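Local coordinates for aminoglycoside 6-N-acetyltransferase type Ib11 (Salmonella typhimurium, PDB 2PRB), which probably transfers the acetyl group of acetyl-CoA to the 6'-amino group of aminoglycosides such as kanamycin B, giving resistance to these antibiotics, at residues S33-W38 and D105-N110. The protein carries 2 engineered substitutions. Sequence-based numbering, arbitrary orientation.
Sequences SHIVEW and DQLLAN. Engineered in segment 105-110: Gln106 (natural residue Leu), Leu107 (natural residue Ser). With COA (coenzyme A), chain B.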
loop_
_atom_site.group_PDB
_atom_site.type_symbol
_atom_site.label_atom_id
_atom_site.label_comp_id
_atom_site.label_asym_id
_atom_site.label_seq_id
_atom_site.Cartn_x
_atom_site.Cartn_y
_atom_site.Cartn_z
ATOM N N SER A 33 5.059 -17.331 -3.407
ATOM C CA SER A 33 5.390 -17.605 -2.006
ATOM C C SER A 33 5.839 -16.375 -1.209
ATOM O O SER A 33 5.458 -16.222 -0.047
ATOM C CB SER A 33 6.421 -18.736 -1.893
ATOM O OG SER A 33 7.651 -18.373 -2.488
ATOM N N HIS A 34 6.627 -15.501 -1.833
ATOM C CA HIS A 34 7.142 -14.314 -1.141
ATOM C C HIS A 34 6.035 -13.303 -0.817
ATOM O O HIS A 34 6.162 -12.512 0.121
ATOM C CB HIS A 34 8.303 -13.665 -1.912
ATOM C CG HIS A 34 7.899 -13.012 -3.199
ATOM N ND1 HIS A 34 7.740 -11.648 -3.322
ATOM C CD2 HIS A 34 7.630 -13.534 -4.418
ATOM C CE1 HIS A 34 7.398 -11.358 -4.564
ATOM N NE2 HIS A 34 7.318 -12.485 -5.248
ATOM N N ILE A 35 4.951 -13.354 -1.591
ATOM C CA ILE A 35 3.774 -12.513 -1.363
ATOM C C ILE A 35 2.835 -13.163 -0.346
ATOM O O ILE A 35 2.366 -12.507 0.587
ATOM C CB ILE A 35 3.026 -12.203 -2.699
ATOM C CG1 ILE A 35 3.930 -11.431 -3.671
ATOM C CG2 ILE A 35 1.717 -11.438 -2.450
ATOM C CD1 ILE A 35 4.506 -10.136 -3.105
ATOM N N VAL A 36 2.583 -14.458 -0.528
ATOM C CA VAL A 36 1.692 -15.229 0.347
ATOM C C VAL A 36 2.076 -15.116 1.828
ATOM O O VAL A 36 1.203 -15.019 2.700
ATOM C CB VAL A 36 1.632 -16.720 -0.090
ATOM C CG1 VAL A 36 0.925 -17.580 0.953
ATOM C CG2 VAL A 36 0.940 -16.846 -1.441
ATOM N N GLU A 37 3.376 -15.104 2.110
ATOM C CA GLU A 37 3.834 -15.090 3.498
ATOM C C GLU A 37 3.548 -13.790 4.267
ATOM O O GLU A 37 3.533 -13.799 5.498
ATOM C CB GLU A 37 5.308 -15.508 3.615
ATOM C CG GLU A 37 6.322 -14.535 3.050
ATOM C CD GLU A 37 7.748 -14.855 3.496
ATOM O OE1 GLU A 37 8.002 -14.921 4.718
ATOM O OE2 GLU A 37 8.617 -15.034 2.618
ATOM N N TRP A 38 3.295 -12.694 3.549
ATOM C CA TRP A 38 3.047 -11.394 4.192
ATOM C C TRP A 38 1.704 -10.729 3.874
ATOM O O TRP A 38 1.151 -10.022 4.721
ATOM C CB TRP A 38 4.179 -10.407 3.880
ATOM C CG TRP A 38 5.514 -10.814 4.428
ATOM C CD1 TRP A 38 6.626 -11.142 3.710
ATOM C CD2 TRP A 38 5.876 -10.939 5.812
ATOM N NE1 TRP A 38 7.661 -11.466 4.557
ATOM C CE2 TRP A 38 7.227 -11.351 5.852
ATOM C CE3 TRP A 38 5.190 -10.745 7.021
ATOM C CZ2 TRP A 38 7.911 -11.571 7.055
ATOM C CZ3 TRP A 38 5.868 -10.968 8.217
ATOM C CH2 TRP A 38 7.217 -11.375 8.223
ATOM N N ASP A 105 -0.700 0.279 1.069
ATOM C CA ASP A 105 -0.205 -1.091 1.101
ATOM C C ASP A 105 0.433 -1.366 -0.250
ATOM O O ASP A 105 0.022 -0.787 -1.257
ATOM C CB ASP A 105 -1.349 -2.076 1.342
ATOM C CG ASP A 105 -1.830 -2.077 2.778
ATOM O OD1 ASP A 105 -1.054 -2.479 3.673
ATOM O OD2 ASP A 105 -2.993 -1.694 3.012
ATOM N N GLN A 106 1.442 -2.235 -0.285
ATOM C CA GLN A 106 2.121 -2.529 -1.549
ATOM C C GLN A 106 2.912 -3.829 -1.523
ATOM O O GLN A 106 3.230 -4.356 -0.455
ATOM C CB GLN A 106 3.021 -1.357 -1.990
ATOM C CG GLN A 106 4.313 -1.171 -1.189
ATOM C CD GLN A 106 4.068 -0.874 0.274
ATOM O OE1 GLN A 106 4.565 -1.586 1.150
ATOM N NE2 GLN A 106 3.286 0.166 0.551
ATOM N N LEU A 107 3.222 -4.328 -2.715
ATOM C CA LEU A 107 4.001 -5.547 -2.883
ATOM C C LEU A 107 4.833 -5.463 -4.160
ATOM O O LEU A 107 4.434 -4.808 -5.126
ATOM C CB LEU A 107 3.071 -6.771 -2.932
ATOM C CG LEU A 107 2.070 -6.910 -4.090
ATOM C CD1 LEU A 107 2.691 -7.632 -5.293
ATOM C CD2 LEU A 107 0.823 -7.641 -3.622
ATOM N N LEU A 108 5.987 -6.119 -4.155
ATOM C CA LEU A 108 6.771 -6.291 -5.376
ATOM C C LEU A 108 6.517 -7.684 -5.937
ATOM O O LEU A 108 6.555 -8.670 -5.202
ATOM C CB LEU A 108 8.265 -6.069 -5.111
ATOM C CG LEU A 108 8.731 -4.652 -4.747
ATOM C CD1 LEU A 108 10.192 -4.657 -4.306
ATOM C CD2 LEU A 108 8.524 -3.678 -5.901
ATOM N N ALA A 109 6.258 -7.751 -7.241
ATOM C CA ALA A 109 5.855 -8.990 -7.918
ATOM C C ALA A 109 6.940 -10.069 -7.984
ATOM O O ALA A 109 6.646 -11.259 -7.852
ATOM C CB ALA A 109 5.362 -8.669 -9.315
ATOM N N ASN A 110 8.184 -9.644 -8.191
ATOM C CA ASN A 110 9.287 -10.565 -8.472
ATOM C C ASN A 110 10.230 -10.759 -7.286
ATOM O O ASN A 110 10.841 -9.804 -6.804
ATOM C CB ASN A 110 10.066 -10.093 -9.708
ATOM C CG ASN A 110 9.184 -9.960 -10.944
ATOM O OD1 ASN A 110 8.495 -10.904 -11.335
ATOM N ND2 ASN A 110 9.207 -8.785 -11.567
HETATM N N1A COA B . 15.103 -6.989 9.747
HETATM C C2A COA B . 15.500 -5.668 9.640
HETATM N N3A COA B . 15.695 -5.110 8.388
HETATM C C4A COA B . 15.502 -5.853 7.264
HETATM C C5A COA B . 15.101 -7.182 7.353
HETATM C C6A COA B . 14.901 -7.752 8.609
HETATM N N6A COA B . 14.378 -8.970 8.718
HETATM N N7A COA B . 14.987 -7.664 6.094
HETATM C C8A COA B . 15.303 -6.680 5.219
HETATM N N9A COA B . 15.625 -5.552 5.931
HETATM C C1B COA B . 15.858 -4.189 5.411
HETATM C C2B COA B . 16.971 -4.109 4.379
HETATM O O2B COA B . 18.232 -4.056 5.002
HETATM C C3B COA B . 16.628 -2.827 3.643
HETATM O O3B COA B . 17.179 -1.708 4.302
HETATM P P3B COA B . 18.621 -1.078 3.955
HETATM O O7A COA B . 18.531 -0.350 2.637
HETATM O O8A COA B . 19.669 -2.163 3.866
HETATM O O9A COA B . 18.994 -0.109 5.052
HETATM C C4B COA B . 15.114 -2.722 3.781
HETATM O O4B COA B . 14.717 -3.656 4.771
HETATM C C5B COA B . 14.385 -3.015 2.478
HETATM O O5B COA B . 14.364 -1.873 1.649
HETATM P P1A COA B . 13.906 -2.050 0.115
HETATM O O1A COA B . 14.977 -2.780 -0.658
HETATM O O2A COA B . 13.561 -0.726 -0.526
HETATM O O3A COA B . 12.590 -2.961 0.288
HETATM P P2A COA B . 11.948 -3.826 -0.904
HETATM O O4A COA B . 12.470 -3.346 -2.236
HETATM O O5A COA B . 12.195 -5.302 -0.701
HETATM O O6A COA B . 10.381 -3.485 -0.769
HETATM C CBP COA B . 8.433 -4.509 0.254
HETATM C CCP COA B . 9.695 -3.668 0.457
HETATM C CDP COA B . 7.734 -4.643 1.607
HETATM C CEP COA B . 7.507 -3.760 -0.707
HETATM C CAP COA B . 8.817 -5.884 -0.322
HETATM O OAP COA B . 9.852 -6.499 0.423
HETATM C C9P COA B . 7.650 -6.823 -0.501
HETATM O O9P COA B . 6.832 -6.698 -1.636
HETATM N N8P COA B . 7.447 -7.749 0.439
HETATM C C7P COA B . 6.457 -8.809 0.307
HETATM C C6P COA B . 5.020 -8.332 0.531
HETATM C C5P COA B . 4.906 -7.425 1.739
HETATM O O5P COA B . 5.521 -7.677 2.788
HETATM N N4P COA B . 4.113 -6.360 1.605
HETATM C C3P COA B . 4.026 -5.329 2.624
HETATM C C2P COA B . 3.050 -5.693 3.736
HETATM S S1P COA B . 2.878 -4.362 4.952
#
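Ala109 O is gripped by two side chains, His34 and Arg32. His34 NE2 donates to Ala109 O at 3.0 Å, and Arg32 NH1 supplies a second hydrogen bond. The His34 bond is bent, 138° at the hydrogen. The oxygen lies almost in the imidazole plane, but NE2 stands well above the carbonyl plane, 60° out of it. The ring meets the chain edge-on just past the end of the strand. With chi1 at 69°, CG lies between the backbone N and the carbonyl carbon, and this turns the ring off the helix toward the carbonyls of Leu108 and Ala109. One ring face is backed by its neighbour, with Ile35 CG1 3.6 Å above the plane and offset toward the rim.

Ile35 makes the apolar half of the contact. Ile35 CD1 lies 3.7 Å from Leu107 CB and also touches Leu107 CD1, and the two side chains cross at about a right angle. Leu107 is an engineered residue, as is Gln106.

Coenzyme A lies beside this packing. Its pantetheine arm runs along the strand edge like an added strand, as is usual in GNAT enzymes. Leu108 N donates to COA O9P at 2.7 Å, nearly straight. COA N4P gives a weak hydrogen bond to Gln106 O. From the helix side, Trp38 CB approaches COA O5P at 3.2 Å.

Helix 33-36 thus sits over the end of strand 101-108, which pairs with strand 75-84. The Leu108 and Gln106 side chains pack on helix 118-131, whose Thr120 also binds the cofactor.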